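Local coordinates for protein leucyl-tRNA synthetase subunit alpha (Aquifex aeolicus, PDB 3O0A) that belongs to an enzyme that attaches leucine to tRNA(Leu), and as its CP1 hydrolytic domain probably clears mischarged tRNA by hydrolysis, at residues Ala69-Arg74 and Leu109-Thr114. Sequence-based numbering, arbitrary orientation.
Sequences ACIGER and LGVYAT
Gly72, on the last turns of helix 64-74, lies against Gly110, at the corner where strand 106-114 turns, CA to CA at 3.8 Å. Both lack a side chain where one would point at the other backbone: a CB on Gly72 would collide with the carbonyl of Leu109, and one on Gly110 with Gly72 CA. With phi 84° and psi 10°, a CB on Gly110 would also press on the Leu109 carbonyl oxygen, a second reason for glycine here. No hydrogen bond joins the segments; instead Gly72 CA offers its hydrogens to two carbonyls, reaching Leu109 O at 3.4 Å in a nearly straight CA-H...O contact (161° at the hydrogen) and Gly110 O in a more bent one. Beside this glycine pair, Ile71 CG2, anti to its own backbone N, meets Val111 CG1 at 3.5 Å, the two side chains crossing at about a right angle; almost a turn earlier, Ala69 CA rests 3.6 Å from Leu109 O. Beyond these residues, Cys70 and Glu73 leave the helix on the side turned from the strand, Glu73 at the exposed surface beside Tyr80, Cys70 in a disulfide with Cys23. The contact thus seats the helix end against an outermost strand of the mixed sheet in the editing domain, with helix 80-91 packing on Ala69 and Leu109, and Val124 of strand 121-127 and Val12 of strand 6-13 touching Val111.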
ATOM      1  N   ALA A  69      -6.691   6.806 -10.546  1.00  8.77           N
ATOM      2  CA  ALA A  69      -6.017   7.252 -11.781  1.00  9.55           C
ATOM      3  C   ALA A  69      -6.637   8.552 -12.335  1.00 10.51           C
ATOM      4  O   ALA A  69      -5.927   9.439 -12.847  1.00 10.34           O
ATOM      5  CB  ALA A  69      -6.031   6.133 -12.835  1.00 10.01           C
ATOM      6  N   CYS A  70      -7.957   8.676 -12.197  1.00 10.40           N
ATOM      7  CA  CYS A  70      -8.654   9.894 -12.623  1.00 11.32           C
ATOM      8  C   CYS A  70      -8.134  11.067 -11.806  1.00 10.98           C
ATOM      9  O   CYS A  70      -7.822  12.132 -12.349  1.00 11.11           O
ATOM     10  CB  CYS A  70     -10.166   9.733 -12.423  1.00 11.64           C
ATOM     11  SG  CYS A  70     -11.156  11.181 -12.885  1.00 15.34           S
ATOM     12  N   ILE A  71      -8.021  10.852 -10.498  1.00  9.91           N
ATOM     13  CA  ILE A  71      -7.473  11.868  -9.597  1.00 10.97           C
ATOM     14  C   ILE A  71      -6.005  12.182  -9.915  1.00 10.62           C
ATOM     15  O   ILE A  71      -5.631  13.343  -9.988  1.00 11.78           O
ATOM     16  CB  ILE A  71      -7.683  11.482  -8.122  1.00 10.74           C
ATOM     17  CG1 ILE A  71      -9.197  11.472  -7.818  1.00 11.18           C
ATOM     18  CG2 ILE A  71      -6.918  12.445  -7.204  1.00 11.64           C
ATOM     19  CD1 ILE A  71      -9.578  10.856  -6.456  1.00 12.28           C
ATOM     20  N   GLY A  72      -5.204  11.147 -10.160  1.00 10.33           N
ATOM     21  CA  GLY A  72      -3.778  11.320 -10.466  1.00 11.47           C
ATOM     22  C   GLY A  72      -3.566  12.047 -11.778  1.00 12.29           C
ATOM     23  O   GLY A  72      -2.631  12.848 -11.916  1.00 13.61           O
ATOM     24  N   GLU A  73      -4.440  11.804 -12.745  1.00 12.72           N
ATOM     25  CA  GLU A  73      -4.414  12.601 -13.982  1.00 14.62           C
ATOM     26  C   GLU A  73      -4.737  14.067 -13.687  1.00 16.07           C
ATOM     27  O   GLU A  73      -4.062  14.993 -14.192  1.00 18.49           O
ATOM     28  CB  GLU A  73      -5.405  12.029 -15.006  1.00 14.16           C
ATOM     29  CG  GLU A  73      -5.551  12.908 -16.260  1.00 15.30           C
ATOM     30  CD  GLU A  73      -6.636  12.416 -17.172  1.00 17.26           C
ATOM     31  OE1 GLU A  73      -7.824  12.607 -16.839  1.00 18.36           O
ATOM     32  OE2 GLU A  73      -6.308  11.858 -18.247  1.00 16.23           O
ATOM     33  N   ARG A  74      -5.758  14.273 -12.862  1.00 16.36           N
ATOM     34  CA  ARG A  74      -6.265  15.602 -12.485  1.00 18.17           C
ATOM     35  C   ARG A  74      -5.162  16.401 -11.767  1.00 19.00           C
ATOM     36  O   ARG A  74      -5.040  17.611 -11.958  1.00 20.11           O
ATOM     37  CB  ARG A  74      -7.521  15.423 -11.610  1.00 17.78           C
ATOM     38  CG  ARG A  74      -8.367  16.677 -11.291  1.00 19.41           C
ATOM     39  CD  ARG A  74      -9.323  17.094 -12.365  1.00 17.46           C
ATOM     40  NE  ARG A  74      -9.966  16.024 -13.129  1.00 14.41           N
ATOM     41  CZ  ARG A  74     -11.260  15.717 -13.063  1.00 14.48           C
ATOM     42  NH1 ARG A  74     -12.069  16.386 -12.245  1.00 14.25           N
ATOM     43  NH2 ARG A  74     -11.749  14.741 -13.822  1.00 13.35           N
ATOM     44  N   LEU A 109      -0.470   5.335 -10.091  1.00 11.31           N
ATOM     45  CA  LEU A 109      -1.801   5.940 -10.205  1.00 10.65           C
ATOM     46  C   LEU A 109      -1.832   7.462 -10.016  1.00 11.39           C
ATOM     47  O   LEU A 109      -2.868   8.097 -10.230  1.00 11.70           O
ATOM     48  CB  LEU A 109      -2.781   5.244  -9.245  1.00 10.15           C
ATOM     49  CG  LEU A 109      -2.894   3.718  -9.393  1.00  9.71           C
ATOM     50  CD1 LEU A 109      -4.024   3.193  -8.465  1.00 10.38           C
ATOM     51  CD2 LEU A 109      -3.089   3.242 -10.861  1.00 11.83           C
ATOM     52  N   GLY A 110      -0.702   8.048  -9.624  1.00 11.33           N
ATOM     53  CA  GLY A 110      -0.585   9.500  -9.555  1.00 11.79           C
ATOM     54  C   GLY A 110      -1.100  10.130  -8.271  1.00 11.36           C
ATOM     55  O   GLY A 110      -1.231  11.350  -8.182  1.00 12.48           O
ATOM     56  N   VAL A 111      -1.399   9.307  -7.271  1.00 10.78           N
ATOM     57  CA  VAL A 111      -1.838   9.831  -5.976  1.00 11.09           C
ATOM     58  C   VAL A 111      -0.956   9.265  -4.877  1.00 10.94           C
ATOM     59  O   VAL A 111      -0.298   8.239  -5.072  1.00 10.98           O
ATOM     60  CB  VAL A 111      -3.326   9.495  -5.677  1.00  9.91           C
ATOM     61  CG1 VAL A 111      -4.243  10.188  -6.716  1.00 11.65           C
ATOM     62  CG2 VAL A 111      -3.575   7.972  -5.662  1.00 11.37           C
ATOM     63  N   TYR A 112      -0.973   9.937  -3.730  1.00 11.27           N
ATOM     64  CA  TYR A 112      -0.216   9.501  -2.563  1.00 11.97           C
ATOM     65  C   TYR A 112      -1.155   9.256  -1.391  1.00 11.77           C
ATOM     66  O   TYR A 112      -1.990  10.109  -1.043  1.00 12.08           O
ATOM     67  CB  TYR A 112       0.825  10.555  -2.202  1.00 13.73           C
ATOM     68  CG  TYR A 112       1.840  10.750  -3.300  1.00 15.19           C
ATOM     69  CD1 TYR A 112       1.563  11.564  -4.401  1.00 15.93           C
ATOM     70  CD2 TYR A 112       3.069  10.098  -3.250  1.00 17.96           C
ATOM     71  CE1 TYR A 112       2.502  11.726  -5.429  1.00 16.40           C
ATOM     72  CE2 TYR A 112       4.009  10.268  -4.251  1.00 17.82           C
ATOM     73  CZ  TYR A 112       3.719  11.067  -5.335  1.00 18.95           C
ATOM     74  OH  TYR A 112       4.662  11.225  -6.323  1.00 18.42           O
ATOM     75  N   ALA A 113      -1.035   8.077  -0.810  1.00 11.60           N
ATOM     76  CA  ALA A 113      -1.844   7.714   0.343  1.00 11.42           C
ATOM     77  C   ALA A 113      -1.094   8.126   1.604  1.00 12.02           C
ATOM     78  O   ALA A 113       0.127   7.989   1.690  1.00 13.28           O
ATOM     79  CB  ALA A 113      -2.078   6.216   0.348  1.00 12.05           C
ATOM     80  N   THR A 114      -1.836   8.615   2.586  1.00 11.28           N
ATOM     81  CA  THR A 114      -1.265   8.891   3.885  1.00 11.31           C
ATOM     82  C   THR A 114      -1.228   7.597   4.674  1.00 11.60           C
ATOM     83  O   THR A 114      -2.226   6.874   4.769  1.00 11.19           O
ATOM     84  CB  THR A 114      -2.079   9.957   4.624  1.00 12.48           C
ATOM     85  OG1 THR A 114      -2.119  11.143   3.820  1.00 12.76           O
ATOM     86  CG2 THR A 114      -1.458  10.268   5.984  1.00 11.96           C
TER